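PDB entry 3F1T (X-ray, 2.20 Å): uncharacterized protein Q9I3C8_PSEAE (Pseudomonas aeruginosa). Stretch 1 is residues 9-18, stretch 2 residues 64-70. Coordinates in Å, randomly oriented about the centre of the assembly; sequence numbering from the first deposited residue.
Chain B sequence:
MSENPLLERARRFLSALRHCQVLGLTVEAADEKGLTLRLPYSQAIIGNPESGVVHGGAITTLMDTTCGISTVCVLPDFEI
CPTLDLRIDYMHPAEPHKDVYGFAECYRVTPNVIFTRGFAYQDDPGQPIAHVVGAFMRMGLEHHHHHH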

# COMPACT_ATOMS: atom_id res chain seq x y z
N ARG B 9 -1.62 -24.98 -16.94
CA ARG B 9 -1.63 -24.81 -15.50
C ARG B 9 -2.42 -23.59 -15.07
O ARG B 9 -3.20 -23.65 -14.14
CB ARG B 9 -0.21 -24.74 -14.94
CG ARG B 9 -0.14 -25.03 -13.44
CD ARG B 9 1.21 -24.65 -12.88
NE ARG B 9 2.21 -25.67 -13.15
CZ ARG B 9 3.49 -25.55 -12.85
NH1 ARG B 9 3.94 -24.44 -12.26
NH2 ARG B 9 4.33 -26.55 -13.10
N ALA B 10 -2.11 -22.44 -15.66
CA ALA B 10 -2.79 -21.20 -15.30
C ALA B 10 -4.28 -21.37 -15.45
O ALA B 10 -5.06 -20.88 -14.62
CB ALA B 10 -2.29 -20.03 -16.16
N ARG B 11 -4.70 -22.08 -16.50
CA ARG B 11 -6.13 -22.25 -16.78
C ARG B 11 -6.83 -23.17 -15.78
O ARG B 11 -7.98 -22.93 -15.39
CB ARG B 11 -6.37 -22.74 -18.21
CG ARG B 11 -6.35 -21.60 -19.22
CD ARG B 11 -6.46 -22.06 -20.65
NE ARG B 11 -6.58 -20.90 -21.52
CZ ARG B 11 -6.20 -20.87 -22.79
NH1 ARG B 11 -5.85 -22.00 -23.41
NH2 ARG B 11 -6.25 -19.72 -23.46
N ARG B 12 -6.19 -24.30 -15.49
CA ARG B 12 -6.64 -25.20 -14.42
C ARG B 12 -6.73 -24.47 -13.08
O ARG B 12 -7.73 -24.59 -12.35
CB ARG B 12 -5.67 -26.38 -14.31
CG ARG B 12 -6.18 -27.53 -13.48
CD ARG B 12 -5.62 -28.86 -13.96
NE ARG B 12 -4.16 -28.86 -14.08
CZ ARG B 12 -3.33 -29.37 -13.18
NH1 ARG B 12 -3.80 -29.81 -12.01
NH2 ARG B 12 -2.03 -29.41 -13.42
N PHE B 13 -5.69 -23.71 -12.75
CA PHE B 13 -5.69 -22.82 -11.59
C PHE B 13 -6.93 -21.92 -11.55
O PHE B 13 -7.67 -21.92 -10.56
CB PHE B 13 -4.39 -22.00 -11.61
CG PHE B 13 -4.04 -21.35 -10.29
CD1 PHE B 13 -5.03 -20.79 -9.50
CD2 PHE B 13 -2.72 -21.02 -10.02
CE1 PHE B 13 -4.69 -19.97 -8.41
CE2 PHE B 13 -2.38 -20.28 -8.90
CZ PHE B 13 -3.37 -19.78 -8.06
N LEU B 14 -7.18 -21.18 -12.63
CA LEU B 14 -8.33 -20.27 -12.71
C LEU B 14 -9.67 -20.98 -12.49
O LEU B 14 -10.59 -20.42 -11.88
CB LEU B 14 -8.32 -19.52 -14.05
CG LEU B 14 -9.41 -18.49 -14.37
CD1 LEU B 14 -9.59 -17.50 -13.24
CD2 LEU B 14 -9.08 -17.77 -15.68
N SER B 15 -9.79 -22.19 -13.02
CA SER B 15 -11.03 -22.97 -12.92
C SER B 15 -11.40 -23.35 -11.48
O SER B 15 -12.56 -23.62 -11.19
CB SER B 15 -10.95 -24.22 -13.79
OG SER B 15 -10.02 -25.13 -13.25
N ALA B 16 -10.42 -23.35 -10.58
CA ALA B 16 -10.70 -23.65 -9.18
C ALA B 16 -11.33 -22.46 -8.45
O ALA B 16 -11.84 -22.60 -7.33
CB ALA B 16 -9.45 -24.10 -8.48
N LEU B 17 -11.24 -21.27 -9.05
CA LEU B 17 -11.65 -20.05 -8.36
C LEU B 17 -13.13 -19.79 -8.62
O LEU B 17 -13.48 -18.91 -9.40
CB LEU B 17 -10.82 -18.87 -8.83
CG LEU B 17 -9.46 -18.69 -8.16
CD1 LEU B 17 -9.01 -19.94 -7.43
CD2 LEU B 17 -8.41 -18.26 -9.15
N ARG B 18 -13.98 -20.64 -8.05
CA ARG B 18 -15.35 -20.80 -8.54
C ARG B 18 -16.17 -19.56 -8.23
O ARG B 18 -17.04 -19.17 -9.02
CB ARG B 18 -16.00 -22.05 -7.93
N ASP B 64 -6.01 -9.11 -8.33
CA ASP B 64 -5.70 -10.11 -7.32
C ASP B 64 -5.49 -11.47 -7.94
O ASP B 64 -4.53 -12.15 -7.61
CB ASP B 64 -6.80 -10.18 -6.25
CG ASP B 64 -6.43 -11.11 -5.11
OD1 ASP B 64 -5.22 -11.29 -4.84
OD2 ASP B 64 -7.33 -11.72 -4.52
N THR B 65 -6.43 -11.90 -8.78
CA THR B 65 -6.35 -13.20 -9.47
C THR B 65 -5.15 -13.30 -10.42
O THR B 65 -4.42 -14.29 -10.42
CB THR B 65 -7.61 -13.48 -10.30
OG1 THR B 65 -8.75 -13.45 -9.44
CG2 THR B 65 -7.52 -14.84 -10.99
N THR B 66 -4.96 -12.28 -11.24
CA THR B 66 -3.80 -12.24 -12.12
C THR B 66 -2.47 -12.40 -11.37
O THR B 66 -1.60 -13.15 -11.81
CB THR B 66 -3.80 -10.95 -12.99
OG1 THR B 66 -4.95 -10.94 -13.83
CG2 THR B 66 -2.57 -10.89 -13.87
N CYS B 67 -2.24 -11.57 -10.35
CA CYS B 67 -1.02 -11.69 -9.53
C CYS B 67 -0.87 -13.07 -8.88
O CYS B 67 0.20 -13.68 -8.92
CB CYS B 67 -0.99 -10.62 -8.45
SG CYS B 67 -0.86 -8.92 -9.07
N GLY B 68 -1.93 -13.56 -8.26
CA GLY B 68 -1.91 -14.90 -7.69
C GLY B 68 -1.47 -15.94 -8.70
O GLY B 68 -0.58 -16.77 -8.43
N ILE B 69 -2.08 -15.91 -9.88
CA ILE B 69 -1.84 -16.98 -10.84
C ILE B 69 -0.49 -16.86 -11.54
O ILE B 69 0.06 -17.83 -12.04
CB ILE B 69 -2.99 -17.07 -11.85
CG1 ILE B 69 -4.27 -17.52 -11.15
CG2 ILE B 69 -2.64 -18.06 -12.95
CD1 ILE B 69 -5.44 -17.72 -12.10
N SER B 70 0.05 -15.65 -11.56
CA SER B 70 1.34 -15.41 -12.19
C SER B 70 2.48 -16.09 -11.46
O SER B 70 3.55 -16.30 -12.03
CB SER B 70 1.62 -13.90 -12.30
OG SER B 70 2.03 -13.37 -11.06

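Ile69 is the centre of this contact. Its side chain points toward stretch 1 and meets Ala10, Phe13, Leu14 and Leu17, and it loses far more surface to the other stretch than any other residue. The closest pairing is with Phe13. Ile69 CG1 lies 3.7 Å from Phe13 CE1 and 3.6 Å from the centroid of the Phe13 ring, 8° off the ring normal. This is a CH-pi contact over one face of the ring, in which an aliphatic carbon sits against the pi cloud.

The two ends of the isoleucine reach different neighbours. Ile69 CG2 packs against Ala10 CB at 3.8 Å. Here the CA atoms of Ala10 and Ile69 are 6.2 Å apart, the nearest pair of CA atoms across the stretches. Ile69 CD1 extends the other way along stretch 1. It lies 3.9 Å from both Leu14 CA and Leu14 CB, and 4.2 Å from Leu17 CD2. With chi1 m and chi2 t, the side chain is extended enough to span these contacts.

The backbone sets this pattern. Both stretches begin within helices that start earlier in the chain. The helix axes come within 10.4 Å, and their N-to-C directions differ by 132°, so the helices run in broadly opposing senses but cross obliquely. Ala10, Phe13, Leu14 and Leu17 follow a spacing of three or four residues, which brings them to the same side of stretch 1. Leu17 lies beyond the regular helix, yet its side chain still points toward stretch 2. Backbone bonds such as Leu14 N to Ala10 O and Ile69 N to Thr65 O, both 2.9 Å, hold the contact residues in helical register.

Thr65, one turn before Ile69, extends the apolar surface. Its methyl CG2 lies 4.0 Å from Leu17 CD2 and 4.1 Å from Leu14 CD1. Its hydroxyl is hydrogen-bonded elsewhere in the structure. Gly68 has no side chain, but its carbonyl O approaches Phe13 CE2 at 4.0 Å. This is a van der Waals contact.

No hydrogen bond joins the stretches. Several polar side chains bond elsewhere or within their own stretch. Ser15 OG donates to Arg12 O at 2.5 Å, and Ser70 OG donates to Cys67 O at 2.8 Å; each bonds to the backbone carbonyl three residues earlier in its own stretch. Arg9, Arg11 and Arg12 make no contact with stretch 2. The pairing therefore rests on apolar packing, with 256 Å² buried in total.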